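Local coordinates for mRNA-binding protein PUF3 (Saccharomyces cerevisiae, PDB 3K49) that binds the 3'-UTRs of mRNAs encoding mitochondrial proteins, promoting deadenylation and decay of COX17 mRNA and bringing transcripts to the vicinity of mitochondria, at residues Q227-Q232 and V241-E246; K270-G275 and Q318-V323; D201-L206 and T236-V241; G175-L180 and N207-F212. All blocks are in the same frame, centred on the assembly; numbering follows the deposited sequence.

Interaction 1: Q227-Q232 and V241-E246; sequences QYVLQQ and VDIKQE. With nucleotides of chain B.
Lys244 stretches from helix 238-252 to the C-terminal end of helix 222-230, where its ammonium meets two backbone carbonyls. CG lies anti to the backbone N (chi1 -173°) and the chain runs extended beyond it. Lys244 NZ donates to Gln232 O at 3.1 Å, almost in line with that C=O (167°), and more weakly to Leu230 O at 3.1 Å. A third carbonyl, that of Tyr274 in the next repeat, also accepts from it. Beneath the polar end, Lys244 CG rests 4.3 Å from Leu230 CD2, and Val229 CG1 packs on Ile243 CG2 at 4.2 Å. A methionine in place of Lys244 would probably leave the three carbonyls without their shared donor. Both segments lie in Pumilio repeat 6, one of the helical units whose stacking builds the curved Pumilio homology domain. In the next shell the Gln232 amide folds back on the preceding helix 222-230: NE2 donates to Tyr228 O at 3.2 Å while lying above one face of the Tyr228 ring, toward the rim. Gln227 sends its side chain to the RNA, NE2 donating to O4 of U5 of chain B at 2.6 Å, and the carbonyl of Asn223 is a second acceptor for that amide.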
# COMPACT_ATOMS: atom_id res chain seq x y z
N GLN A 227 2.74 -10.90 3.87
CA GLN A 227 2.59 -11.13 2.44
C GLN A 227 3.70 -10.48 1.65
O GLN A 227 4.18 -11.04 0.65
CB GLN A 227 1.24 -10.60 1.98
CG GLN A 227 0.10 -11.37 2.59
CD GLN A 227 -1.24 -10.95 2.04
OE1 GLN A 227 -1.57 -11.21 0.88
NE2 GLN A 227 -2.05 -10.32 2.89
N TYR A 228 4.14 -9.32 2.10
CA TYR A 228 5.20 -8.62 1.41
C TYR A 228 6.50 -9.39 1.55
O TYR A 228 7.27 -9.47 0.60
CB TYR A 228 5.37 -7.18 1.92
CG TYR A 228 6.57 -6.51 1.29
CD1 TYR A 228 6.51 -6.00 -0.00
CD2 TYR A 228 7.78 -6.43 1.98
CE1 TYR A 228 7.61 -5.42 -0.58
CE2 TYR A 228 8.89 -5.85 1.41
CZ TYR A 228 8.80 -5.34 0.12
OH TYR A 228 9.90 -4.75 -0.46
N VAL A 229 6.76 -9.94 2.74
CA VAL A 229 7.94 -10.78 2.93
C VAL A 229 7.88 -12.05 2.09
O VAL A 229 8.88 -12.46 1.51
CB VAL A 229 8.12 -11.19 4.39
CG1 VAL A 229 9.35 -12.06 4.53
CG2 VAL A 229 8.20 -9.95 5.29
N LEU A 230 6.70 -12.66 2.01
CA LEU A 230 6.50 -13.88 1.23
C LEU A 230 6.79 -13.70 -0.26
O LEU A 230 7.26 -14.62 -0.93
CB LEU A 230 5.07 -14.41 1.38
CG LEU A 230 4.68 -15.12 2.69
CD1 LEU A 230 3.21 -15.48 2.67
CD2 LEU A 230 5.51 -16.36 2.89
N GLN A 231 6.50 -12.52 -0.79
CA GLN A 231 6.60 -12.34 -2.23
C GLN A 231 7.97 -11.87 -2.67
O GLN A 231 8.19 -11.62 -3.85
CB GLN A 231 5.54 -11.38 -2.72
CG GLN A 231 6.00 -9.95 -2.74
CD GLN A 231 4.96 -9.05 -3.35
OE1 GLN A 231 3.80 -9.45 -3.50
NE2 GLN A 231 5.36 -7.83 -3.70
N GLN A 232 8.90 -11.76 -1.73
CA GLN A 232 10.28 -11.49 -2.07
C GLN A 232 10.92 -12.70 -2.74
O GLN A 232 10.43 -13.82 -2.60
CB GLN A 232 11.07 -11.11 -0.83
CG GLN A 232 10.55 -9.87 -0.15
CD GLN A 232 10.58 -8.67 -1.06
OE1 GLN A 232 11.63 -8.27 -1.54
NE2 GLN A 232 9.41 -8.07 -1.30
N VAL A 241 15.39 -14.72 3.49
CA VAL A 241 15.31 -16.15 3.26
C VAL A 241 14.90 -16.92 4.54
O VAL A 241 13.97 -17.74 4.52
CB VAL A 241 16.64 -16.71 2.70
CG1 VAL A 241 16.59 -18.23 2.57
CG2 VAL A 241 16.95 -16.06 1.37
N ASP A 242 15.60 -16.66 5.64
CA ASP A 242 15.27 -17.31 6.90
C ASP A 242 13.85 -16.99 7.37
O ASP A 242 13.11 -17.88 7.78
CB ASP A 242 16.27 -16.91 7.98
CG ASP A 242 17.65 -17.50 7.75
OD1 ASP A 242 17.77 -18.43 6.93
OD2 ASP A 242 18.61 -17.03 8.39
N ILE A 243 13.47 -15.71 7.33
CA ILE A 243 12.14 -15.31 7.78
C ILE A 243 11.06 -15.89 6.88
O ILE A 243 9.99 -16.27 7.34
CB ILE A 243 12.00 -13.78 7.84
CG1 ILE A 243 13.07 -13.17 8.74
CG2 ILE A 243 10.60 -13.39 8.32
CD1 ILE A 243 13.02 -13.67 10.17
N LYS A 244 11.35 -15.95 5.58
CA LYS A 244 10.38 -16.52 4.65
C LYS A 244 10.12 -17.99 4.97
O LYS A 244 9.01 -18.48 4.80
CB LYS A 244 10.82 -16.36 3.20
CG LYS A 244 9.75 -16.79 2.21
CD LYS A 244 10.23 -16.63 0.78
CE LYS A 244 9.20 -17.13 -0.23
NZ LYS A 244 9.54 -16.63 -1.61
N GLN A 245 11.16 -18.67 5.44
CA GLN A 245 11.04 -20.06 5.85
C GLN A 245 10.18 -20.22 7.13
O GLN A 245 9.28 -21.07 7.17
CB GLN A 245 12.43 -20.68 6.04
CG GLN A 245 12.42 -22.18 6.40
CD GLN A 245 11.84 -23.05 5.30
OE1 GLN A 245 11.93 -22.72 4.12
NE2 GLN A 245 11.25 -24.18 5.68
N GLU A 246 10.44 -19.42 8.16
CA GLU A 246 9.64 -19.46 9.39
C GLU A 246 8.18 -19.15 9.13
O GLU A 246 7.30 -19.55 9.90
CB GLU A 246 10.18 -18.48 10.45
CG GLU A 246 11.70 -18.43 10.49
CD GLU A 246 12.25 -17.21 11.21
OE1 GLU A 246 11.89 -16.99 12.40
OE2 GLU A 246 13.06 -16.47 10.59
P U B 5 -14.23 -8.56 2.27
OP1 U B 5 -14.97 -7.61 3.13
OP2 U B 5 -14.18 -8.37 0.80
O5' U B 5 -12.72 -8.65 2.79
C5' U B 5 -11.76 -7.71 2.37
C4' U B 5 -10.86 -7.38 3.54
O4' U B 5 -9.98 -8.49 3.80
C3' U B 5 -9.91 -6.21 3.36
O3' U B 5 -10.62 -4.99 3.57
C2' U B 5 -8.92 -6.48 4.47
O2' U B 5 -9.44 -6.09 5.72
C1' U B 5 -8.81 -8.01 4.43
N1 U B 5 -7.64 -8.53 3.70
C2 U B 5 -6.49 -8.77 4.41
O2 U B 5 -6.40 -8.56 5.60
N3 U B 5 -5.43 -9.25 3.67
C4 U B 5 -5.42 -9.50 2.32
O4 U B 5 -4.38 -9.88 1.79
C5 U B 5 -6.65 -9.23 1.65
C6 U B 5 -7.70 -8.77 2.34

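Interaction 2: K270-G275 and Q318-V323; sequences KSILYG and QKLVNV. With nucleotides of chain B.
Ile272 points at helix 313-323 and meets three of its side chains. Its CG1 occupies the crowded position between the backbone N and the carbonyl carbon (chi1 66°), and CD1 reaches on to Leu320, 3.5 Å from CD2, the two side chains lying at about a right angle. Val323 also crosses Ile272 at about a right angle, with its CG2 4.1 Å from Ile272 CG1. The third partner, Lys319, runs obliquely over Ile272, its CG 3.9 Å from Ile272 CD1.

Lys319 is bent rather than extended: after passing Ile272 it turns over Leu273, where CE sits 3.9 Å from Leu273 CD2. Its ammonium ends 3.9 Å from NZ of Lys270, two like charges brought together, and a salt bridge to Glu269, just before the segment, would offset that repulsion. An alanine in place of Lys319 would probably uncover Leu273 and leave Glu269 without this cationic mate. On the far side of Leu273, CG lies over the centre of the Tyr274 ring.

Gln318 faces another way and serves the RNA. Its NE2 donates to O4 of U3 of chain B at 2.7 Å and also bonds to Asn314.

The axes of segments 270-274 and 318-323 run 10.0 Å apart and only 8° from parallel. This is the side-by-side stacking of equivalent helices in successive Pumilio repeats, here repeats 7 and 8, in which the helices line up along the RNA-binding surface of the superhelical array.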
# COMPACT_ATOMS: atom_id res chain seq x y z
N LYS A 270 -0.64 -16.74 -0.47
CA LYS A 270 0.64 -16.21 -0.90
C LYS A 270 1.73 -17.24 -0.65
O LYS A 270 2.67 -17.34 -1.43
CB LYS A 270 0.98 -14.91 -0.17
CG LYS A 270 0.04 -13.78 -0.50
CD LYS A 270 0.17 -13.37 -1.98
CE LYS A 270 -1.10 -12.69 -2.49
NZ LYS A 270 -2.31 -13.56 -2.30
N SER A 271 1.59 -17.98 0.45
CA SER A 271 2.55 -19.01 0.82
C SER A 271 2.71 -19.97 -0.33
O SER A 271 3.81 -20.21 -0.80
CB SER A 271 2.09 -19.78 2.06
OG SER A 271 2.10 -18.96 3.21
N ILE A 272 1.59 -20.53 -0.79
CA ILE A 272 1.62 -21.53 -1.85
C ILE A 272 1.86 -20.90 -3.23
O ILE A 272 2.32 -21.56 -4.16
CB ILE A 272 0.36 -22.43 -1.85
CG1 ILE A 272 -0.89 -21.63 -2.18
CG2 ILE A 272 0.17 -23.10 -0.48
CD1 ILE A 272 -2.16 -22.42 -1.94
N LEU A 273 1.56 -19.61 -3.35
CA LEU A 273 1.78 -18.90 -4.60
C LEU A 273 3.24 -18.52 -4.79
O LEU A 273 3.79 -18.68 -5.87
CB LEU A 273 0.90 -17.66 -4.68
CG LEU A 273 1.13 -16.75 -5.88
CD1 LEU A 273 1.05 -17.56 -7.16
CD2 LEU A 273 0.13 -15.61 -5.90
N TYR A 274 3.87 -18.01 -3.73
CA TYR A 274 5.24 -17.51 -3.85
C TYR A 274 6.32 -18.36 -3.17
O TYR A 274 7.51 -18.06 -3.28
CB TYR A 274 5.33 -16.06 -3.38
CG TYR A 274 4.54 -15.13 -4.27
CD1 TYR A 274 4.86 -14.99 -5.62
CD2 TYR A 274 3.46 -14.41 -3.78
CE1 TYR A 274 4.14 -14.15 -6.44
CE2 TYR A 274 2.73 -13.56 -4.60
CZ TYR A 274 3.07 -13.44 -5.93
OH TYR A 274 2.34 -12.59 -6.75
N GLY A 275 5.93 -19.41 -2.48
CA GLY A 275 6.91 -20.30 -1.88
C GLY A 275 7.64 -21.14 -2.91
O GLY A 275 7.11 -21.44 -3.98
N GLN A 318 -9.14 -23.62 -4.16
CA GLN A 318 -9.07 -23.15 -5.54
C GLN A 318 -7.63 -22.83 -5.92
O GLN A 318 -7.12 -23.29 -6.95
CB GLN A 318 -9.94 -21.90 -5.73
CG GLN A 318 -11.36 -22.04 -5.21
CD GLN A 318 -12.22 -20.84 -5.55
OE1 GLN A 318 -12.04 -20.21 -6.59
NE2 GLN A 318 -13.16 -20.51 -4.67
N LYS A 319 -6.97 -22.04 -5.07
CA LYS A 319 -5.58 -21.67 -5.28
C LYS A 319 -4.70 -22.90 -5.45
O LYS A 319 -3.85 -22.95 -6.35
CB LYS A 319 -5.09 -20.83 -4.10
CG LYS A 319 -3.87 -19.97 -4.40
CD LYS A 319 -4.24 -18.77 -5.26
CE LYS A 319 -3.11 -17.74 -5.34
NZ LYS A 319 -3.37 -16.53 -4.51
N LEU A 320 -4.89 -23.90 -4.60
CA LEU A 320 -4.09 -25.12 -4.67
C LEU A 320 -4.26 -25.82 -6.01
O LEU A 320 -3.30 -26.32 -6.59
CB LEU A 320 -4.45 -26.08 -3.54
CG LEU A 320 -3.67 -25.88 -2.23
CD1 LEU A 320 -4.08 -26.94 -1.21
CD2 LEU A 320 -2.17 -25.92 -2.49
N VAL A 321 -5.50 -25.88 -6.48
CA VAL A 321 -5.79 -26.45 -7.78
C VAL A 321 -4.84 -25.90 -8.85
O VAL A 321 -4.25 -26.66 -9.62
CB VAL A 321 -7.25 -26.16 -8.19
CG1 VAL A 321 -7.50 -26.53 -9.65
CG2 VAL A 321 -8.21 -26.88 -7.26
N ASN A 322 -4.68 -24.57 -8.86
CA ASN A 322 -3.83 -23.89 -9.84
C ASN A 322 -2.33 -24.13 -9.69
O ASN A 322 -1.64 -24.41 -10.66
CB ASN A 322 -4.10 -22.39 -9.78
CG ASN A 322 -5.53 -22.05 -10.13
OD1 ASN A 322 -6.19 -22.79 -10.86
ND2 ASN A 322 -6.02 -20.92 -9.62
N VAL A 323 -1.83 -24.01 -8.46
CA VAL A 323 -0.40 -24.08 -8.21
C VAL A 323 0.09 -25.52 -8.00
O VAL A 323 1.25 -25.75 -7.69
CB VAL A 323 -0.02 -23.25 -6.97
CG1 VAL A 323 -0.27 -21.77 -7.23
CG2 VAL A 323 -0.81 -23.71 -5.75
P U B 3 -20.05 -13.85 -5.73
OP1 U B 3 -20.46 -12.44 -5.82
OP2 U B 3 -18.99 -14.36 -6.63
O5' U B 3 -19.63 -14.16 -4.22
C5' U B 3 -20.55 -13.98 -3.14
C4' U B 3 -19.94 -14.46 -1.83
O4' U B 3 -19.77 -15.90 -1.86
C3' U B 3 -18.55 -13.91 -1.52
O3' U B 3 -18.65 -12.65 -0.88
C2' U B 3 -17.99 -14.98 -0.59
O2' U B 3 -18.43 -14.83 0.75
C1' U B 3 -18.56 -16.25 -1.20
N1 U B 3 -17.67 -16.91 -2.19
C2 U B 3 -16.79 -17.87 -1.75
O2 U B 3 -16.69 -18.20 -0.58
N3 U B 3 -16.02 -18.45 -2.72
C4 U B 3 -16.04 -18.17 -4.07
O4 U B 3 -15.31 -18.81 -4.83
C5 U B 3 -16.97 -17.15 -4.46
C6 U B 3 -17.74 -16.57 -3.53

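Interaction 3: D201-L206 and T236-V241; sequences DQESIL and TNKEMV
Gln202 and Asn237 join through their side-chain amides, the hydrogen bond that spans the two segments. Asn237 ND2 donates to Gln202 OE1 at 2.6 Å. The acceptor lies in the amide plane of Asn237, but the donor stands well above the carbonyl plane of Gln202, and the two amides are turned 63° against each other. Gln202 is held from its other end as well, NE2 donating to the carbonyl of Gly197.

A second set of bonds stays within segment 236-241. Asn237 occupies the N-cap of helix 238-252, its CG placed between the backbone N and the carbonyl carbon (chi1 48°). OD1 accepts from Met240 N at 2.9 Å and weakly from Glu239 N at 3.3 Å.

Apolar packing gathers round Leu206. Its CD1 touches Glu239 CG at 3.5 Å, the two side chains running side by side but in opposed senses, and lies 3.7 Å from Met240 SD, where the chains cross at about a right angle. Met240 also bends its CE to 3.3 Å from Gln202 OE1, a methyl-to-oxygen contact and not an apolar one.

Charges play a looser part: Glu203 OE2 and Lys238 NZ lie 4.6 Å apart, too far for a salt bridge, and are likely to attract only weakly.

The segments belong to Pumilio repeats 5 and 6, so this is packing between repeats, with the nearest atom about 14 Å from the RNA. Its chemistry implies that one amide does two jobs: the oxygen of Asn237 caps its own helix while its nitrogen grips the neighbouring repeat, which fixes which way round the amide sits.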
# COMPACT_ATOMS: atom_id res chain seq x y z
N ASP A 201 19.13 -2.48 7.46
CA ASP A 201 17.83 -1.97 7.90
C ASP A 201 16.81 -3.09 7.93
O ASP A 201 16.06 -3.22 8.90
CB ASP A 201 17.34 -0.87 6.96
CG ASP A 201 18.22 0.37 6.99
OD1 ASP A 201 18.74 0.68 8.08
OD2 ASP A 201 18.36 1.03 5.92
N GLN A 202 16.78 -3.90 6.87
CA GLN A 202 15.85 -5.02 6.79
C GLN A 202 16.09 -6.02 7.91
O GLN A 202 15.14 -6.59 8.45
CB GLN A 202 15.95 -5.72 5.43
CG GLN A 202 15.73 -4.80 4.25
CD GLN A 202 15.82 -5.51 2.92
OE1 GLN A 202 15.56 -6.70 2.82
NE2 GLN A 202 16.19 -4.77 1.89
N GLU A 203 17.35 -6.22 8.28
CA GLU A 203 17.71 -7.13 9.35
C GLU A 203 17.16 -6.59 10.66
O GLU A 203 16.51 -7.31 11.41
CB GLU A 203 19.22 -7.33 9.40
CG GLU A 203 19.69 -8.33 10.45
CD GLU A 203 21.19 -8.50 10.46
OE1 GLU A 203 21.88 -7.84 9.65
OE2 GLU A 203 21.69 -9.30 11.28
N SER A 204 17.40 -5.31 10.91
CA SER A 204 16.93 -4.64 12.12
C SER A 204 15.41 -4.72 12.29
O SER A 204 14.89 -4.79 13.40
CB SER A 204 17.38 -3.18 12.13
OG SER A 204 16.67 -2.44 13.11
N ILE A 205 14.70 -4.72 11.17
CA ILE A 205 13.25 -4.76 11.20
C ILE A 205 12.71 -6.18 11.38
O ILE A 205 11.74 -6.40 12.11
CB ILE A 205 12.66 -4.20 9.88
CG1 ILE A 205 12.75 -2.67 9.84
CG2 ILE A 205 11.23 -4.69 9.67
CD1 ILE A 205 12.29 -2.09 8.57
N LEU A 206 13.31 -7.13 10.67
CA LEU A 206 12.85 -8.51 10.67
C LEU A 206 13.17 -9.21 12.00
O LEU A 206 12.53 -10.20 12.37
CB LEU A 206 13.47 -9.27 9.49
CG LEU A 206 12.99 -8.79 8.13
CD1 LEU A 206 13.75 -9.48 7.01
CD2 LEU A 206 11.49 -8.99 7.99
N THR A 236 17.27 -11.72 -2.53
CA THR A 236 17.47 -10.83 -1.39
C THR A 236 18.45 -11.37 -0.35
O THR A 236 19.22 -12.30 -0.61
CB THR A 236 16.14 -10.48 -0.69
OG1 THR A 236 15.47 -11.68 -0.31
CG2 THR A 236 15.24 -9.68 -1.62
N ASN A 237 18.40 -10.77 0.84
CA ASN A 237 19.39 -11.01 1.88
C ASN A 237 19.20 -12.30 2.68
O ASN A 237 18.19 -12.99 2.53
CB ASN A 237 19.48 -9.80 2.83
CG ASN A 237 18.11 -9.32 3.29
OD1 ASN A 237 17.41 -10.01 4.02
ND2 ASN A 237 17.74 -8.12 2.86
N LYS A 238 20.17 -12.59 3.53
CA LYS A 238 20.16 -13.80 4.34
C LYS A 238 18.99 -13.81 5.33
O LYS A 238 18.52 -14.87 5.76
CB LYS A 238 21.47 -13.93 5.11
CG LYS A 238 21.72 -12.79 6.10
CD LYS A 238 22.97 -13.01 6.93
CE LYS A 238 23.16 -11.89 7.94
NZ LYS A 238 24.36 -12.11 8.81
N GLU A 239 18.52 -12.62 5.70
CA GLU A 239 17.48 -12.49 6.71
C GLU A 239 16.10 -12.75 6.13
O GLU A 239 15.25 -13.40 6.76
CB GLU A 239 17.54 -11.10 7.35
CG GLU A 239 16.54 -10.89 8.48
CD GLU A 239 16.81 -11.78 9.67
OE1 GLU A 239 17.88 -12.42 9.70
OE2 GLU A 239 15.95 -11.85 10.58
N MET A 240 15.87 -12.27 4.91
CA MET A 240 14.61 -12.54 4.22
C MET A 240 14.39 -14.04 4.05
O MET A 240 13.34 -14.57 4.43
CB MET A 240 14.58 -11.85 2.86
CG MET A 240 14.33 -10.35 2.93
SD MET A 240 12.66 -9.92 3.46
CE MET A 240 12.62 -8.16 3.09
N VAL A 241 15.39 -14.72 3.49
CA VAL A 241 15.31 -16.15 3.26
C VAL A 241 14.90 -16.92 4.54
O VAL A 241 13.97 -17.74 4.52
CB VAL A 241 16.64 -16.71 2.70
CG1 VAL A 241 16.59 -18.23 2.57
CG2 VAL A 241 16.95 -16.06 1.37

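Interaction 4: G175-L180 and N207-F212; sequences GHIYHL and NELKDF
Glu208 pushes its carboxylate into the hollow at the start of helix 177-181, where backbone N-H groups converge. OE1 takes the N-H of Gly175 at 2.8 Å on its syn lone pair, and OE2 takes that of Ile177 weakly at 3.3 Å. A water bridges the two segments, accepting from Tyr178 N at 2.7 Å and donating to Glu208 OE2 at 2.9 Å. With the helix N terminus so close, the negative charge is likely to be stabilised there. Ile177 forms an apolar wall of this hollow, its side chain set at about a right angle to Glu208 so that CB, CG1 and CD1 all lie against the carboxylate.

The hollow belongs to Pumilio repeat 5, and the segment filling it is the linker that leaves helix 199-207 for the first helix of repeat 6, so the contact sits at the joint between consecutive units of the Pumilio array.

Leu209 supplies the next bump. Its CD2 fits against Ile177 CG2 at 3.6 Å and Tyr178 CA at 4.0 Å. A type I turn from Leu209 to Phe212 then swings Phe212 round to Tyr178, whose CE1 meets Phe212 CB at 3.9 Å. The two rings are oblique, with planes at 46°. Within its own segment the Phe212 ring has Glu208 O in plane at its edge and Asp211 CB over the centre of one face.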
# COMPACT_ATOMS: atom_id res chain seq x y z
N GLY A 175 12.22 -0.81 18.76
CA GLY A 175 11.37 -1.00 19.92
C GLY A 175 9.90 -0.88 19.58
O GLY A 175 9.03 -1.40 20.29
N HIS A 176 9.60 -0.20 18.47
CA HIS A 176 8.20 0.04 18.12
C HIS A 176 7.74 -0.73 16.90
O HIS A 176 6.57 -0.68 16.54
CB HIS A 176 7.96 1.54 17.93
CG HIS A 176 8.47 2.38 19.06
ND1 HIS A 176 7.69 2.73 20.14
CD2 HIS A 176 9.68 2.94 19.28
CE1 HIS A 176 8.39 3.47 20.97
NE2 HIS A 176 9.61 3.62 20.47
N ILE A 177 8.66 -1.48 16.29
CA ILE A 177 8.40 -2.10 14.99
C ILE A 177 7.25 -3.09 14.97
O ILE A 177 6.47 -3.11 14.02
CB ILE A 177 9.68 -2.74 14.41
CG1 ILE A 177 10.71 -1.65 14.10
CG2 ILE A 177 9.36 -3.54 13.15
CD1 ILE A 177 12.10 -2.19 13.85
N TYR A 178 7.12 -3.93 16.00
CA TYR A 178 5.96 -4.83 16.03
C TYR A 178 4.66 -4.05 16.17
O TYR A 178 3.70 -4.26 15.41
CB TYR A 178 6.05 -5.88 17.15
CG TYR A 178 4.73 -6.60 17.28
CD1 TYR A 178 4.39 -7.63 16.41
CD2 TYR A 178 3.79 -6.22 18.25
CE1 TYR A 178 3.17 -8.27 16.51
CE2 TYR A 178 2.57 -6.87 18.36
CZ TYR A 178 2.27 -7.90 17.49
OH TYR A 178 1.05 -8.55 17.60
N HIS A 179 4.62 -3.14 17.13
CA HIS A 179 3.46 -2.27 17.29
C HIS A 179 3.06 -1.66 15.95
O HIS A 179 1.90 -1.78 15.53
CB HIS A 179 3.75 -1.18 18.31
CG HIS A 179 2.62 -0.22 18.51
ND1 HIS A 179 2.61 1.05 17.96
CD2 HIS A 179 1.46 -0.34 19.19
CE1 HIS A 179 1.49 1.66 18.30
NE2 HIS A 179 0.77 0.84 19.05
N LEU A 180 4.02 -1.03 15.26
CA LEU A 180 3.74 -0.34 14.00
C LEU A 180 3.22 -1.29 12.92
O LEU A 180 2.41 -0.89 12.07
CB LEU A 180 4.98 0.40 13.47
CG LEU A 180 5.49 1.62 14.22
CD1 LEU A 180 6.83 2.09 13.64
CD2 LEU A 180 4.44 2.73 14.18
N ASN A 207 14.18 -8.70 12.70
CA ASN A 207 14.53 -9.18 14.03
C ASN A 207 13.46 -8.87 15.08
O ASN A 207 13.26 -9.65 16.00
CB ASN A 207 15.87 -8.59 14.46
CG ASN A 207 17.06 -9.34 13.86
OD1 ASN A 207 16.90 -10.35 13.16
ND2 ASN A 207 18.27 -8.85 14.13
N GLU A 208 12.79 -7.74 14.95
CA GLU A 208 11.73 -7.38 15.89
C GLU A 208 10.41 -8.07 15.55
O GLU A 208 9.43 -7.96 16.29
CB GLU A 208 11.54 -5.86 15.95
CG GLU A 208 12.74 -5.10 16.48
CD GLU A 208 12.37 -3.72 17.00
OE1 GLU A 208 13.28 -2.89 17.25
OE2 GLU A 208 11.16 -3.46 17.18
N LEU A 209 10.38 -8.78 14.43
CA LEU A 209 9.15 -9.43 14.00
C LEU A 209 9.25 -10.96 14.09
O LEU A 209 8.24 -11.66 14.18
CB LEU A 209 8.81 -9.03 12.55
CG LEU A 209 8.71 -7.55 12.17
CD1 LEU A 209 8.18 -7.41 10.77
CD2 LEU A 209 7.81 -6.81 13.15
N LYS A 210 10.47 -11.48 14.04
CA LYS A 210 10.66 -12.91 13.88
C LYS A 210 10.25 -13.76 15.09
O LYS A 210 10.33 -14.98 15.04
CB LYS A 210 12.10 -13.22 13.46
CG LYS A 210 13.17 -12.90 14.49
CD LYS A 210 14.51 -13.54 14.07
CE LYS A 210 15.64 -13.18 15.03
NZ LYS A 210 16.97 -13.37 14.42
N ASP A 211 9.80 -13.12 16.17
CA ASP A 211 9.30 -13.84 17.33
C ASP A 211 7.78 -13.78 17.39
O ASP A 211 7.17 -14.32 18.31
CB ASP A 211 9.89 -13.29 18.64
CG ASP A 211 11.38 -13.60 18.80
OD1 ASP A 211 12.03 -12.94 19.64
OD2 ASP A 211 11.90 -14.50 18.10
N PHE A 212 7.16 -13.17 16.40
CA PHE A 212 5.73 -12.88 16.46
C PHE A 212 4.94 -13.20 15.20
O PHE A 212 3.82 -12.70 15.04
CB PHE A 212 5.53 -11.42 16.84
CG PHE A 212 6.20 -11.06 18.13
CD1 PHE A 212 5.75 -11.60 19.34
CD2 PHE A 212 7.29 -10.21 18.15
CE1 PHE A 212 6.38 -11.29 20.54
CE2 PHE A 212 7.92 -9.88 19.35
CZ PHE A 212 7.46 -10.43 20.55
O HOH W 1 8.56 -4.36 18.23

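Overall arrangement
From the N terminus, interaction 4 comes first, closing the loop from 175-180 to 207-212 around most of Pumilio repeat 5. Before it closes, interaction 3 opens at 201-206; it ends at 236-241, so the two cross and tie repeat 5 to repeat 6. Interaction 1 opens at 227-232, inside that second loop, and closes at 241-246, crossing interaction 3 and sharing Val241 and helix 238-252 with it; its short loop stays within repeat 6. Interaction 2 follows in series, its longer loop from 270-275 to 318-323 joining repeats 7 and 8. Leu230 packing on Lys270 links interactions 1 and 2, making the run continuous from repeat 5 to repeat 8.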